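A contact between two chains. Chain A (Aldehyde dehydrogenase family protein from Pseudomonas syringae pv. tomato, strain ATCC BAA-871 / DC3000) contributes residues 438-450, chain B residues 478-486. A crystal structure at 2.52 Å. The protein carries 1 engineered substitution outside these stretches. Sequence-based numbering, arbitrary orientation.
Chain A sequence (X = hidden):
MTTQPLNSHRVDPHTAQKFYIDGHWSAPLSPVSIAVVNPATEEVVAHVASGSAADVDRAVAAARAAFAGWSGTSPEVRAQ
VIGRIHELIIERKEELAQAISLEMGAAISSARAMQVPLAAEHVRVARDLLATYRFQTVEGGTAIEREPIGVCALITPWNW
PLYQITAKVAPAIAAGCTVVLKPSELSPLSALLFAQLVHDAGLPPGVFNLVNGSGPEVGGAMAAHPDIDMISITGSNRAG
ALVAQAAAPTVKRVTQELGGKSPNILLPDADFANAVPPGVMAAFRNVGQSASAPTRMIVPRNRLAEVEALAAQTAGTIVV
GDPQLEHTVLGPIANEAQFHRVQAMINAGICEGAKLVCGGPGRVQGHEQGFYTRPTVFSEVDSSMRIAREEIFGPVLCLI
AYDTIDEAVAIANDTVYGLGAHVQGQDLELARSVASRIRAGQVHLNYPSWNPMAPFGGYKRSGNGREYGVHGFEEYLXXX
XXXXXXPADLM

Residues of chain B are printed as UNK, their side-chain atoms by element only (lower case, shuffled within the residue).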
# COMPACT_ATOMS: atom_id res chain seq x y z
N ILE A 438 -14.11 11.18 13.67
CA ILE A 438 -14.42 11.00 12.25
C ILE A 438 -13.33 10.15 11.60
O ILE A 438 -12.14 10.48 11.64
CB ILE A 438 -14.56 12.35 11.53
CG1 ILE A 438 -15.30 13.39 12.39
CG2 ILE A 438 -15.27 12.17 10.19
CD1 ILE A 438 -16.79 13.25 12.41
N ARG A 439 -13.75 9.04 10.97
CA ARG A 439 -12.84 8.15 10.26
C ARG A 439 -12.62 8.67 8.84
O ARG A 439 -13.28 8.28 7.87
CB ARG A 439 -13.39 6.73 10.30
CG ARG A 439 -13.26 6.25 11.73
CD ARG A 439 -13.43 4.80 11.90
NE ARG A 439 -12.27 3.97 11.57
CZ ARG A 439 -11.07 4.09 12.12
NH1 ARG A 439 -10.82 5.06 12.97
NH2 ARG A 439 -10.12 3.24 11.78
N ALA A 440 -11.67 9.60 8.74
CA ALA A 440 -11.40 10.35 7.53
C ALA A 440 -9.96 10.85 7.58
O ALA A 440 -9.44 11.15 8.65
CB ALA A 440 -12.38 11.52 7.37
N GLY A 441 -9.33 10.94 6.41
CA GLY A 441 -7.92 11.27 6.38
C GLY A 441 -7.65 12.70 6.79
O GLY A 441 -6.57 13.00 7.32
N GLN A 442 -8.60 13.61 6.55
CA GLN A 442 -8.48 14.96 7.05
C GLN A 442 -9.79 15.40 7.70
O GLN A 442 -10.87 15.09 7.20
CB GLN A 442 -8.08 15.93 5.93
CG GLN A 442 -6.62 15.87 5.60
CD GLN A 442 -6.22 17.01 4.69
OE1 GLN A 442 -7.06 17.75 4.23
NE2 GLN A 442 -4.92 17.15 4.44
N VAL A 443 -9.66 16.11 8.82
CA VAL A 443 -10.78 16.81 9.44
C VAL A 443 -10.38 18.26 9.61
O VAL A 443 -9.28 18.55 10.11
CB VAL A 443 -11.16 16.19 10.80
CG1 VAL A 443 -12.51 16.72 11.25
CG2 VAL A 443 -11.13 14.64 10.75
N HIS A 444 -11.26 19.17 9.19
CA HIS A 444 -11.01 20.61 9.16
C HIS A 444 -11.91 21.33 10.15
O HIS A 444 -13.14 21.21 10.07
CB HIS A 444 -11.24 21.17 7.76
CG HIS A 444 -10.31 20.62 6.72
ND1 HIS A 444 -9.40 21.40 6.04
CD2 HIS A 444 -10.18 19.36 6.22
CE1 HIS A 444 -8.74 20.64 5.18
NE2 HIS A 444 -9.18 19.41 5.28
N LEU A 445 -11.30 22.11 11.03
CA LEU A 445 -12.00 22.77 12.13
C LEU A 445 -12.24 24.24 11.80
O LEU A 445 -11.28 24.99 11.56
CB LEU A 445 -11.19 22.65 13.40
CG LEU A 445 -10.74 21.23 13.72
CD1 LEU A 445 -9.99 21.25 15.03
CD2 LEU A 445 -11.96 20.32 13.82
N ASN A 446 -13.51 24.65 11.83
CA ASN A 446 -13.88 26.06 11.64
C ASN A 446 -13.17 26.66 10.42
O ASN A 446 -12.60 27.76 10.48
CB ASN A 446 -13.58 26.86 12.91
CG ASN A 446 -14.31 26.32 14.12
OD1 ASN A 446 -15.51 26.03 14.07
ND2 ASN A 446 -13.59 26.16 15.23
N TYR A 447 -13.17 25.92 9.33
CA TYR A 447 -12.74 26.37 8.01
C TYR A 447 -11.32 26.90 8.01
O TYR A 447 -11.07 28.04 7.57
CB TYR A 447 -13.73 27.41 7.48
CG TYR A 447 -15.15 26.88 7.48
CD1 TYR A 447 -15.53 25.83 6.66
CD2 TYR A 447 -16.11 27.41 8.34
CE1 TYR A 447 -16.82 25.32 6.68
CE2 TYR A 447 -17.41 26.91 8.35
CZ TYR A 447 -17.76 25.87 7.53
OH TYR A 447 -19.05 25.38 7.56
N PRO A 448 -10.35 26.09 8.42
CA PRO A 448 -8.95 26.47 8.29
C PRO A 448 -8.58 26.66 6.83
O PRO A 448 -9.28 26.22 5.91
CB PRO A 448 -8.20 25.29 8.90
CG PRO A 448 -9.09 24.13 8.57
CD PRO A 448 -10.51 24.65 8.67
N SER A 449 -7.45 27.32 6.61
CA SER A 449 -6.94 27.49 5.26
C SER A 449 -6.12 26.27 4.87
O SER A 449 -5.62 25.53 5.71
CB SER A 449 -6.09 28.75 5.14
OG SER A 449 -5.18 28.83 6.20
N TRP A 450 -6.01 26.09 3.56
CA TRP A 450 -5.39 24.89 3.01
C TRP A 450 -3.95 24.74 3.48
O TRP A 450 -3.23 25.72 3.66
CB TRP A 450 -5.50 24.98 1.49
CG TRP A 450 -4.94 23.86 0.73
CD1 TRP A 450 -5.50 22.63 0.54
CD2 TRP A 450 -3.72 23.88 -0.02
NE1 TRP A 450 -4.67 21.86 -0.25
CE2 TRP A 450 -3.57 22.61 -0.61
CE3 TRP A 450 -2.73 24.84 -0.23
CZ2 TRP A 450 -2.47 22.28 -1.41
CZ3 TRP A 450 -1.64 24.51 -1.02
CH2 TRP A 450 -1.52 23.25 -1.60
N UNK B 478 -3.94 4.05 10.26
CA UNK B 478 -4.29 5.11 9.33
C UNK B 478 -3.57 6.39 9.71
O UNK B 478 -2.89 6.48 10.73
c UNK B 478 -5.79 5.37 9.31
c UNK B 478 -6.32 4.58 6.97
o UNK B 478 -5.37 5.31 6.58
c UNK B 478 -6.57 4.41 8.47
o UNK B 478 -7.09 3.97 6.19
N UNK B 479 -3.74 7.41 8.88
CA UNK B 479 -3.10 8.70 9.08
C UNK B 479 -4.15 9.79 8.92
O UNK B 479 -4.86 9.84 7.90
c UNK B 479 -1.44 10.32 8.03
o UNK B 479 -0.87 8.01 8.50
c UNK B 479 -1.93 8.87 8.09
N UNK B 480 -4.27 10.64 9.94
CA UNK B 480 -5.29 11.67 9.95
C UNK B 480 -4.64 13.03 10.15
O UNK B 480 -3.74 13.18 10.99
n UNK B 480 -10.19 10.84 13.05
c UNK B 480 -7.33 12.52 11.19
c UNK B 480 -8.28 12.23 12.33
c UNK B 480 -9.38 11.28 11.89
c UNK B 480 -6.32 11.41 11.04
N UNK B 481 -5.08 14.02 9.37
CA UNK B 481 -4.65 15.40 9.55
C UNK B 481 -5.84 16.21 10.05
O UNK B 481 -6.91 16.21 9.43
c UNK B 481 -4.11 16.01 8.25
N UNK B 482 -5.66 16.83 11.21
CA UNK B 482 -6.67 17.73 11.74
C UNK B 482 -6.17 19.14 11.51
O UNK B 482 -5.45 19.69 12.35
c UNK B 482 -7.57 15.63 14.82
c UNK B 482 -8.08 18.36 13.75
c UNK B 482 -7.35 16.00 13.39
c UNK B 482 -6.96 17.46 13.22
N UNK B 483 -6.52 19.72 10.35
CA UNK B 483 -6.14 21.09 10.00
C UNK B 483 -7.04 22.06 10.75
O UNK B 483 -8.23 21.81 10.95
c UNK B 483 -6.22 21.32 8.48
c UNK B 483 -5.37 22.52 8.08
c UNK B 483 -5.78 20.07 7.69
N UNK B 484 -6.47 23.19 11.19
CA UNK B 484 -7.20 24.06 12.10
C UNK B 484 -7.27 23.55 13.52
O UNK B 484 -8.13 23.99 14.29
N UNK B 485 -6.40 22.60 13.88
CA UNK B 485 -6.33 22.10 15.25
C UNK B 485 -6.07 23.23 16.23
O UNK B 485 -6.69 23.29 17.30
c UNK B 485 -4.10 20.64 17.52
c UNK B 485 -5.86 18.62 18.15
c UNK B 485 -5.98 19.30 16.95
c UNK B 485 -5.23 21.04 15.32
c UNK B 485 -3.97 19.97 18.72
c UNK B 485 -5.12 20.33 16.63
c UNK B 485 -4.85 18.96 19.04
N UNK B 486 -5.15 24.14 15.90
CA UNK B 486 -4.99 25.41 16.60
C UNK B 486 -5.35 26.56 15.66
O UNK B 486 -4.73 26.68 14.60
c UNK B 486 -3.56 25.57 17.12
O HOH W 1 -4.01 12.07 6.27

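Position 478 of chain B carries three side-chain carbons in a row, the last bearing two oxygens. This carboxylate marks Glu B478, which makes no close contact with the chain A stretch. At position 479 one carbon bears both an oxygen and a second carbon, a pattern that defines Thr B479; the side chain points away from chain A, but a water O lies 2.9 Å from the backbone Thr B479 O and 2.9 Å from Gly A441 O, within hydrogen-bonding reach of both.

Position 480 has four carbons in a row ending in a nitrogen, which reaches back along chain A to the carbonyl of Ile A438. This is Lys B480. Its NZ lies 2.4 Å from Ile A438 O, a very short hydrogen bond whose exact length deserves caution because that oxygen is crowded in the model. The aliphatic part of the chain passes Val A443, with CE 4.0 Å from Val A443 CG2.

A single carbon at position 481, 3.7 Å from Gln A442 CG, identifies Ala B481. Its backbone is engaged in both directions: Ala B481 N donates to Gly A441 O (2.7 Å), and Val A443 N donates to Ala B481 O (2.8 Å).

Position 482 shows four carbons, forked at the first, with one arm two carbons long: Ile B482. Its CG2 packs 3.7 Å from Leu A445 CD1.

Position 483 has one carbon carrying two others, lying over the ring of His A444 and against Pro A448. It is Val B483. CG2 sits 4.2 Å from the centroid of the His A444 ring, over its face, while CB lies 4.0 Å from Pro A448 CG. The imidazole is itself tied to Gln A442, two residues earlier on the same face of the sheet, by a hydrogen bond from His A444 NE2 to Gln A442 OE1 (2.9 Å).

Position 484 has no side-chain atoms and a positive phi of 75°, and a CB here would clash with Leu A445 O and Pro A448 CB; it is Gly B484. One carbon followed by a six-carbon ring makes position 485 Phe B485, directed away from chain A, although its CA lies 3.8 Å from Leu A445 CD1. The lone carbon of position 486, Ala B486, touches nothing in the chain A stretch.

The contact works as a parallel strand pairing across two copies of the protein. The ladder continues with a weak bond from Val B483 N to Val A443 O (3.0 Å) and one from Leu A445 N to Val B483 O (3.1 Å). Its last bridge pairs His A444 with Val B483, within the type II turn from Ile B482 to Phe B485; Gly B484 N then lies 3.6 Å from Pro A448 CB.

Chain B 478-486: ETKAIVGFA
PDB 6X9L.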